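Local coordinates for protection of telomeres protein 1 (PDB 4HIK) that binds single-stranded telomeric DNA through OB folds, protects the 3' overhang of fission-yeast chromosome ends, and regulates telomerase and telomere length, at residues V37-E42 with K134-L139; R68-D73 with E105-G110. The protein carries 1 engineered substitution. All coordinates share one frame; numbering follows the deposited sequence.

Both contacts belong to Pot1pC, an OB-fold piece of the DNA-binding region of the protein. Along the chain they are nested: contact 1 joins 37-42 to 134-139, and contact 2, 68-73 with 105-110, falls inside the loop so closed. Their centres are about 22 Å apart, on opposite sides of the chain's centre, yet they share one sheet, because strands 33-38 and 67-71 are neighbours in it; Val37 CG2 packs 3.9 Å from Cys69 SG. Contact 1 packs helix 131-137, near the C-terminus, against the turn after strand 33-38, and the nearest atom of the contact is about 8 Å from the DNA. Contact 2 carries bound bases itself, so recognition and terminal packing are served by separate regions of one small domain.

Contact 1: residues V37-E42 with K134-L139; sequences VTDYTE and KSRKRL
Lys137 CB sits over the centre of one face of the Tyr40 ring, a CH-pi contact of 3.7 Å from CB to the ring centroid, while Thr38 CG2 lies against the opposite face, nearer the rim. The Arg136 guanidinium has Thr41 CG2 on one face and Asp39 O at its edge, in plane. In this OB-fold domain, helix 131-137 near the C-terminus packs on the turn that leaves strand 33-38. That turn is an ST turn, Tyr40 N to Thr38 OG1 at 2.9 Å, and Asp39 OD2 and Thr38 OG1 are bonded further to Leu8 N and Phe65 O. Lysine suits its place because a long aliphatic chain can lie along the tyrosine; CG anti to the backbone N (chi1 179°) and the extended chain beyond put it there. Lys137 CD comes 3.4 Å from Tyr40 OH. Arginine suits the preceding position because it offers two N-H groups to one carbonyl; the bend at chi3 (-66°) turns them back to the turn. The Asp39 carboxylate, well out of the guanidinium plane, adds only a long charge contact. Both NE and NH2 of Arg136 donate to Asp39 O, each at 2.9 Å and each bent to about 145° at the hydrogen.

Contact 2: residues R68-D73 with E105-G110; sequences RCILWD and ECILHG. With nucleotides of chain B.
Arg68 NE donates to Glu105 OE2 at 2.8 Å, nearly straight, in a salt bridge at the start of two parallel strands of the OB barrel. The tight part is the ladder beyond it: Cys106 N to Arg68 O, Ile70 N to Cys106 O, Leu108 N to Ile70 O and Trp72 N to Leu108 O. On its core side Cys69 SG meets Cys106 CB, and Leu71 CD1 meets Leu108 CD1; apolar side chains suit this interior. The other side faces DNA. Glutamate suits its place because its two oxygens match a guanine edge: Glu105 OE1 accepts from N1 of DG2 of chain B at 2.8 Å, and OE2 from its N2. DA5 of chain B lies over one face of the Arg68 guanidinium, whose NH2 bonds a thymine base and a water. A broad indole matches a base: DG1 of chain B covers one face of the Trp72 ring, with Ile70 CG2 on the opposite face. An alanine here is likely to leave DG1 of chain B without the flat surface it lies on. Protein-to-protein contact loosens at the far end, where Gly110 N bonds Asp73 OD2 only weakly and the Trp72 and exposed His109 rings are slid apart. Yet DG1 of chain B is gripped firmly: the Asp73 carboxylate matches its paired N1 and N2 donors, and His109 ND1 donates to its O6. Strand 33-38 flanks 68-71, and strand 94-98 flanks 105-108.

Contact 1: residues V37-E42 with K134-L139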
# COMPACT_ATOMS: atom_id res chain seq x y z
N VAL A 37 -1.87 2.18 1.50
CA VAL A 37 -1.47 1.22 2.51
C VAL A 37 -0.38 1.77 3.44
O VAL A 37 0.38 2.67 3.06
CB VAL A 37 -1.02 -0.13 1.90
CG1 VAL A 37 -2.09 -0.64 0.94
CG2 VAL A 37 0.34 -0.00 1.19
N THR A 38 -0.33 1.24 4.65
CA THR A 38 0.64 1.70 5.64
C THR A 38 1.13 0.50 6.44
O THR A 38 0.42 -0.48 6.58
CB THR A 38 -0.00 2.70 6.63
OG1 THR A 38 1.00 3.20 7.52
CG2 THR A 38 -1.08 2.04 7.46
N ASP A 39 2.35 0.60 6.96
CA ASP A 39 2.79 -0.36 7.97
C ASP A 39 3.25 0.42 9.21
O ASP A 39 3.95 -0.10 10.08
CB ASP A 39 3.86 -1.32 7.43
CG ASP A 39 5.21 -0.65 7.21
OD1 ASP A 39 5.32 0.58 7.37
OD2 ASP A 39 6.17 -1.39 6.86
N TYR A 40 2.82 1.68 9.26
CA TYR A 40 3.13 2.59 10.36
C TYR A 40 4.64 2.82 10.54
O TYR A 40 5.12 3.02 11.66
CB TYR A 40 2.44 2.15 11.65
CG TYR A 40 0.94 2.14 11.48
CD1 TYR A 40 0.20 3.31 11.62
CD2 TYR A 40 0.27 0.98 11.11
CE1 TYR A 40 -1.17 3.31 11.44
CE2 TYR A 40 -1.09 0.98 10.92
CZ TYR A 40 -1.80 2.14 11.08
OH TYR A 40 -3.16 2.13 10.90
N THR A 41 5.35 2.82 9.42
CA THR A 41 6.72 3.31 9.37
C THR A 41 6.79 4.46 8.38
O THR A 41 6.09 4.48 7.37
CB THR A 41 7.75 2.21 9.01
OG1 THR A 41 7.60 1.81 7.64
CG2 THR A 41 7.57 1.01 9.93
N GLU A 42 7.64 5.44 8.68
CA GLU A 42 7.71 6.66 7.90
C GLU A 42 8.68 6.54 6.72
O GLU A 42 9.71 5.87 6.80
CB GLU A 42 8.16 7.81 8.81
CG GLU A 42 8.02 9.20 8.20
CD GLU A 42 9.29 9.69 7.54
OE1 GLU A 42 10.36 9.08 7.73
OE2 GLU A 42 9.22 10.72 6.84
N LYS A 134 0.78 -3.85 14.06
CA LYS A 134 -0.13 -3.60 15.17
C LYS A 134 0.55 -2.88 16.34
O LYS A 134 -0.03 -1.97 16.94
CB LYS A 134 -0.77 -4.90 15.63
CG LYS A 134 -1.67 -5.56 14.59
CD LYS A 134 -2.34 -6.80 15.16
CE LYS A 134 -3.20 -7.48 14.14
NZ LYS A 134 -3.87 -8.68 14.73
N SER A 135 1.78 -3.28 16.68
CA SER A 135 2.46 -2.64 17.80
C SER A 135 2.82 -1.19 17.48
O SER A 135 2.69 -0.31 18.34
CB SER A 135 3.70 -3.44 18.24
OG SER A 135 4.63 -3.57 17.18
N ARG A 136 3.23 -0.93 16.25
CA ARG A 136 3.51 0.44 15.83
C ARG A 136 2.24 1.28 15.74
O ARG A 136 2.26 2.47 16.06
CB ARG A 136 4.26 0.47 14.51
CG ARG A 136 5.67 -0.10 14.60
CD ARG A 136 6.42 0.17 13.33
NE ARG A 136 5.85 -0.55 12.20
CZ ARG A 136 6.33 -1.70 11.73
NH1 ARG A 136 7.39 -2.25 12.29
NH2 ARG A 136 5.74 -2.28 10.69
N LYS A 137 1.14 0.68 15.30
CA LYS A 137 -0.10 1.44 15.19
C LYS A 137 -0.50 2.00 16.55
O LYS A 137 -1.03 3.11 16.64
CB LYS A 137 -1.25 0.62 14.59
CG LYS A 137 -2.54 1.43 14.52
CD LYS A 137 -3.70 0.65 13.90
CE LYS A 137 -4.96 1.51 13.92
NZ LYS A 137 -6.14 0.83 13.30
N ARG A 138 -0.22 1.25 17.61
CA ARG A 138 -0.53 1.70 18.97
C ARG A 138 0.14 3.04 19.32
O ARG A 138 -0.37 3.81 20.13
CB ARG A 138 -0.16 0.63 20.00
CG ARG A 138 -1.01 -0.63 19.91
CD ARG A 138 -0.90 -1.50 21.16
NE ARG A 138 0.44 -2.06 21.35
CZ ARG A 138 0.83 -3.26 20.92
NH1 ARG A 138 -0.01 -4.04 20.26
NH2 ARG A 138 2.07 -3.68 21.15
N LEU A 139 1.28 3.31 18.69
CA LEU A 139 1.99 4.57 18.93
C LEU A 139 1.25 5.79 18.35
O LEU A 139 1.48 6.92 18.80
CB LEU A 139 3.40 4.51 18.35
CG LEU A 139 4.28 3.36 18.85
CD1 LEU A 139 5.57 3.28 18.04
CD2 LEU A 139 4.57 3.49 20.33

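Contact 2: residues R68-D73 with E105-G110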
# COMPACT_ATOMS: atom_id res chain seq x y z
N ARG A 68 0.48 5.15 -1.92
CA ARG A 68 -0.53 4.80 -2.90
C ARG A 68 -0.06 3.66 -3.80
O ARG A 68 1.08 3.64 -4.26
CB ARG A 68 -0.89 6.03 -3.75
CG ARG A 68 -1.98 5.74 -4.77
CD ARG A 68 -2.66 7.03 -5.22
NE ARG A 68 -1.72 7.95 -5.83
CZ ARG A 68 -1.78 9.27 -5.74
NH1 ARG A 68 -2.75 9.85 -5.04
NH2 ARG A 68 -0.87 10.01 -6.35
N CYS A 69 -0.95 2.70 -4.02
CA CYS A 69 -0.67 1.59 -4.92
C CYS A 69 -1.67 1.62 -6.05
O CYS A 69 -2.88 1.67 -5.81
CB CYS A 69 -0.78 0.25 -4.19
SG CYS A 69 0.19 0.14 -2.67
N ILE A 70 -1.17 1.59 -7.28
CA ILE A 70 -2.04 1.57 -8.45
C ILE A 70 -2.03 0.15 -9.01
O ILE A 70 -0.97 -0.38 -9.34
CB ILE A 70 -1.55 2.54 -9.53
CG1 ILE A 70 -1.42 3.95 -8.96
CG2 ILE A 70 -2.49 2.51 -10.73
CD1 ILE A 70 -2.76 4.56 -8.54
N LEU A 71 -3.20 -0.46 -9.11
CA LEU A 71 -3.34 -1.83 -9.58
C LEU A 71 -4.02 -1.82 -10.94
O LEU A 71 -5.12 -1.27 -11.08
CB LEU A 71 -4.17 -2.66 -8.60
CG LEU A 71 -3.44 -3.20 -7.37
CD1 LEU A 71 -2.85 -2.07 -6.55
CD2 LEU A 71 -4.40 -4.01 -6.51
N TRP A 72 -3.37 -2.43 -11.92
CA TRP A 72 -3.86 -2.48 -13.29
C TRP A 72 -4.27 -3.91 -13.65
O TRP A 72 -3.80 -4.87 -13.05
CB TRP A 72 -2.75 -2.07 -14.26
CG TRP A 72 -2.24 -0.65 -14.12
CD1 TRP A 72 -1.06 -0.26 -13.53
CD2 TRP A 72 -2.85 0.54 -14.63
NE1 TRP A 72 -0.92 1.10 -13.62
CE2 TRP A 72 -2.00 1.62 -14.29
CE3 TRP A 72 -4.03 0.80 -15.33
CZ2 TRP A 72 -2.30 2.94 -14.63
CZ3 TRP A 72 -4.32 2.11 -15.66
CH2 TRP A 72 -3.46 3.16 -15.31
N ASP A 73 -5.14 -4.03 -14.65
CA ASP A 73 -5.39 -5.33 -15.28
C ASP A 73 -5.82 -6.39 -14.28
O ASP A 73 -6.71 -6.14 -13.46
CB ASP A 73 -4.15 -5.76 -16.07
CG ASP A 73 -3.73 -4.73 -17.10
OD1 ASP A 73 -4.61 -4.25 -17.84
OD2 ASP A 73 -2.53 -4.38 -17.16
N GLU A 105 5.36 5.84 -5.25
CA GLU A 105 4.12 5.15 -5.55
C GLU A 105 4.47 3.71 -5.86
O GLU A 105 5.56 3.42 -6.35
CB GLU A 105 3.42 5.79 -6.76
CG GLU A 105 1.95 5.42 -6.92
CD GLU A 105 1.26 6.33 -7.93
OE1 GLU A 105 1.83 6.54 -9.02
OE2 GLU A 105 0.15 6.83 -7.62
N CYS A 106 3.53 2.82 -5.57
CA CYS A 106 3.66 1.40 -5.87
C CYS A 106 2.78 1.06 -7.07
O CYS A 106 1.64 1.51 -7.16
CB CYS A 106 3.22 0.63 -4.62
SG CYS A 106 3.03 -1.12 -4.83
N ILE A 107 3.30 0.26 -8.00
CA ILE A 107 2.54 -0.09 -9.20
C ILE A 107 2.50 -1.60 -9.42
O ILE A 107 3.51 -2.28 -9.28
CB ILE A 107 3.13 0.55 -10.47
CG1 ILE A 107 3.37 2.05 -10.28
CG2 ILE A 107 2.19 0.31 -11.66
CD1 ILE A 107 2.10 2.86 -10.21
N LEU A 108 1.32 -2.11 -9.75
CA LEU A 108 1.19 -3.48 -10.24
C LEU A 108 0.68 -3.45 -11.67
O LEU A 108 -0.53 -3.31 -11.91
CB LEU A 108 0.25 -4.30 -9.35
CG LEU A 108 0.79 -4.66 -7.96
CD1 LEU A 108 0.80 -3.44 -7.05
CD2 LEU A 108 -0.06 -5.76 -7.33
N HIS A 109 1.61 -3.55 -12.62
CA HIS A 109 1.28 -3.64 -14.03
C HIS A 109 0.78 -5.03 -14.36
O HIS A 109 1.19 -6.01 -13.74
CB HIS A 109 2.53 -3.37 -14.88
CG HIS A 109 2.99 -1.95 -14.84
ND1 HIS A 109 2.30 -0.93 -15.47
CD2 HIS A 109 4.06 -1.37 -14.26
CE1 HIS A 109 2.93 0.21 -15.26
NE2 HIS A 109 4.00 -0.02 -14.53
N GLY A 110 -0.09 -5.12 -15.36
CA GLY A 110 -0.47 -6.41 -15.90
C GLY A 110 0.75 -7.25 -16.24
O GLY A 110 1.76 -6.73 -16.72
O5' DG B 1 0.92 3.41 -21.14
C5' DG B 1 -0.23 4.03 -21.73
C4' DG B 1 -1.29 4.32 -20.68
O4' DG B 1 -1.85 3.08 -20.18
C3' DG B 1 -0.80 5.07 -19.45
O3' DG B 1 -0.82 6.50 -19.65
C2' DG B 1 -1.75 4.60 -18.35
C1' DG B 1 -2.08 3.17 -18.78
N9 DG B 1 -1.31 2.10 -18.14
C8 DG B 1 -0.08 2.16 -17.52
N7 DG B 1 0.32 1.00 -17.05
C5 DG B 1 -0.70 0.13 -17.38
C6 DG B 1 -0.85 -1.26 -17.14
O6 DG B 1 -0.08 -2.04 -16.58
N1 DG B 1 -2.05 -1.74 -17.66
C2 DG B 1 -2.99 -0.99 -18.31
N2 DG B 1 -4.09 -1.63 -18.74
N3 DG B 1 -2.86 0.31 -18.54
C4 DG B 1 -1.70 0.79 -18.05
P DG B 2 -2.20 7.28 -19.91
OP1 DG B 2 -3.18 6.31 -20.45
OP2 DG B 2 -1.89 8.51 -20.67
O5' DG B 2 -2.70 7.68 -18.45
C5' DG B 2 -4.10 7.72 -18.19
C4' DG B 2 -4.38 8.08 -16.74
O4' DG B 2 -3.93 7.01 -15.88
C3' DG B 2 -3.68 9.33 -16.21
O3' DG B 2 -4.49 10.46 -16.49
C2' DG B 2 -3.61 9.07 -14.71
C1' DG B 2 -3.49 7.55 -14.65
N9 DG B 2 -2.13 7.05 -14.44
C8 DG B 2 -1.27 6.57 -15.39
N7 DG B 2 -0.12 6.18 -14.90
C5 DG B 2 -0.24 6.42 -13.54
C6 DG B 2 0.67 6.20 -12.49
O6 DG B 2 1.81 5.72 -12.57
N1 DG B 2 0.15 6.58 -11.26
C2 DG B 2 -1.10 7.11 -11.06
N2 DG B 2 -1.43 7.43 -9.80
N3 DG B 2 -1.97 7.33 -12.04
C4 DG B 2 -1.47 6.96 -13.24
P DA B 5 -4.25 16.41 -3.97
OP1 DA B 5 -5.41 17.27 -4.31
OP2 DA B 5 -2.90 16.99 -3.74
O5' DA B 5 -4.62 15.58 -2.66
C5' DA B 5 -5.76 14.75 -2.64
C4' DA B 5 -5.67 13.79 -1.47
O4' DA B 5 -4.66 12.77 -1.70
C3' DA B 5 -5.28 14.44 -0.15
O3' DA B 5 -5.91 13.74 0.92
C2' DA B 5 -3.75 14.29 -0.15
C1' DA B 5 -3.55 12.93 -0.82
N9 DA B 5 -2.38 12.82 -1.68
C8 DA B 5 -1.85 13.77 -2.51
N7 DA B 5 -0.80 13.36 -3.19
C5 DA B 5 -0.64 12.04 -2.79
C6 DA B 5 0.30 11.04 -3.14
N6 DA B 5 1.27 11.24 -4.03
N1 DA B 5 0.19 9.83 -2.56
C2 DA B 5 -0.79 9.64 -1.67
N3 DA B 5 -1.73 10.50 -1.25
C4 DA B 5 -1.59 11.69 -1.86
O HOH W 1 1.04 9.46 -8.35